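Local coordinates for protein porin (Rhodobacter blasticus, PDB 3PRN) that forms water-filled channels across the bacterial outer membrane through which small hydrophilic solutes of up to about 0.6 kDa diffuse passively, at residues D90-T95 / I193-A198. The protein carries 1 engineered substitution. Sequence-based numbering, arbitrary orientation.
Sequences DSVALT and IAFVGA
Val92, where the chain leaves the short helix 88-91, brings its CG2 methyl to 4.1 Å from Phe195 CD2, the two side chains running past each other in opposite directions while Val92 also touches strand 163-171. Ala93 contributes backbone instead: its carbonyl O comes to 3.6 Å from Phe195 CE2, near the ring plane, where the weakly positive C-H rim suits an oxygen. Leu94 sets CB at the same rim, near CZ, and extends CD1 over Gly197, 3.8 Å from its carbonyl O; its length carries this methyl on to Ala198 CA. Thr95 covers a face of Phe195, its CB 3.9 Å from the ring centroid in a CH-pi contact, while its hydroxyl, turned anti to the backbone N (chi1 -167°), is carried to the Tyr213 hydroxyl, to which it is bonded. The opposite face lies over Gly197 N, and Gly197 suits the site because a CB there would clash with Phe195 CE1. An alanine in place of Phe195 would probably open a gap beneath the turn, depriving Thr95 CB and Val92 CG2 of their aromatic partner. Ala93 N and Leu94 O bond to Asp169 of strand 163-171 and Asn211 of strand 206-214, fixing the turn against the wall. This is the inward-folded loop of a 16-stranded porin barrel, packed against the inside of its wall, as in the loop that constricts the channel in general porins.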
loop_
_atom_site.group_PDB
_atom_site.type_symbol
_atom_site.label_atom_id
_atom_site.label_comp_id
_atom_site.label_asym_id
_atom_site.label_seq_id
_atom_site.Cartn_x
_atom_site.Cartn_y
_atom_site.Cartn_z
ATOM N N ASP A 90 17.882 16.862 -11.156
ATOM C CA ASP A 90 16.681 16.231 -11.691
ATOM C C ASP A 90 15.539 17.227 -11.744
ATOM O O ASP A 90 14.599 16.952 -12.487
ATOM C CB ASP A 90 16.316 15.004 -10.833
ATOM C CG ASP A 90 15.218 14.104 -11.441
ATOM O OD1 ASP A 90 15.371 13.588 -12.539
ATOM O OD2 ASP A 90 14.171 13.891 -10.787
ATOM N N SER A 91 15.584 18.337 -10.994
ATOM C CA SER A 91 14.413 19.214 -11.018
ATOM C C SER A 91 14.493 20.447 -11.906
ATOM O O SER A 91 13.445 21.017 -12.176
ATOM C CB SER A 91 14.200 19.731 -9.562
ATOM O OG SER A 91 13.989 18.589 -8.724
ATOM N N VAL A 92 15.662 20.879 -12.362
ATOM C CA VAL A 92 15.779 22.047 -13.194
ATOM C C VAL A 92 14.946 21.901 -14.470
ATOM O O VAL A 92 14.695 20.787 -14.949
ATOM C CB VAL A 92 17.154 22.302 -13.873
ATOM C CG1 VAL A 92 17.962 23.408 -13.191
ATOM C CG2 VAL A 92 18.058 21.067 -13.878
ATOM N N ALA A 93 14.562 23.035 -15.024
ATOM C CA ALA A 93 13.811 23.067 -16.286
ATOM C C ALA A 93 14.779 22.723 -17.467
ATOM O O ALA A 93 16.001 22.741 -17.314
ATOM C CB ALA A 93 13.217 24.459 -16.513
ATOM N N LEU A 94 14.144 22.363 -18.583
ATOM C CA LEU A 94 14.737 22.143 -19.864
ATOM C C LEU A 94 15.471 20.825 -20.042
ATOM O O LEU A 94 15.478 20.299 -21.179
ATOM C CB LEU A 94 15.698 23.313 -20.233
ATOM C CG LEU A 94 15.076 24.737 -20.227
ATOM C CD1 LEU A 94 16.149 25.762 -20.630
ATOM C CD2 LEU A 94 13.856 24.810 -21.143
ATOM N N THR A 95 16.062 20.297 -19.003
ATOM C CA THR A 95 16.970 19.138 -19.127
ATOM C C THR A 95 16.272 17.912 -19.670
ATOM O O THR A 95 16.938 17.039 -20.267
ATOM C CB THR A 95 17.706 18.963 -17.799
ATOM O OG1 THR A 95 18.823 18.056 -17.894
ATOM C CG2 THR A 95 16.757 18.330 -16.743
ATOM N N ILE A 193 29.126 16.569 -12.418
ATOM C CA ILE A 193 28.386 16.694 -13.668
ATOM C C ILE A 193 27.814 18.079 -13.826
ATOM O O ILE A 193 27.675 18.815 -12.845
ATOM C CB ILE A 193 27.306 15.583 -13.755
ATOM C CG1 ILE A 193 26.263 15.730 -12.612
ATOM C CG2 ILE A 193 27.997 14.231 -13.733
ATOM C CD1 ILE A 193 25.140 14.687 -12.746
ATOM N N ALA A 194 27.498 18.486 -15.050
ATOM C CA ALA A 194 27.001 19.853 -15.219
ATOM C C ALA A 194 26.094 19.911 -16.444
ATOM O O ALA A 194 26.244 19.110 -17.344
ATOM C CB ALA A 194 28.108 20.883 -15.400
ATOM N N PHE A 195 25.222 20.869 -16.453
ATOM C CA PHE A 195 24.272 21.071 -17.507
ATOM C C PHE A 195 24.093 22.559 -17.773
ATOM O O PHE A 195 24.010 23.386 -16.856
ATOM C CB PHE A 195 22.904 20.494 -17.059
ATOM C CG PHE A 195 21.704 21.075 -17.743
ATOM C CD1 PHE A 195 21.532 20.922 -19.122
ATOM C CD2 PHE A 195 20.668 21.655 -17.008
ATOM C CE1 PHE A 195 20.388 21.372 -19.758
ATOM C CE2 PHE A 195 19.537 22.149 -17.642
ATOM C CZ PHE A 195 19.360 21.973 -19.003
ATOM N N VAL A 196 23.952 22.895 -19.052
ATOM C CA VAL A 196 23.591 24.270 -19.386
ATOM C C VAL A 196 22.636 24.129 -20.577
ATOM O O VAL A 196 22.941 23.318 -21.460
ATOM C CB VAL A 196 24.800 25.108 -19.858
ATOM C CG1 VAL A 196 24.275 26.466 -20.272
ATOM C CG2 VAL A 196 25.815 25.276 -18.721
ATOM N N GLY A 197 21.508 24.796 -20.522
ATOM C CA GLY A 197 20.594 24.678 -21.640
ATOM C C GLY A 197 19.901 25.991 -21.933
ATOM O O GLY A 197 19.772 26.883 -21.093
ATOM N N ALA A 198 19.329 26.074 -23.113
ATOM C CA ALA A 198 18.542 27.248 -23.480
ATOM C C ALA A 198 17.524 26.815 -24.507
ATOM O O ALA A 198 17.710 25.796 -25.200
ATOM C CB ALA A 198 19.525 28.265 -24.045
#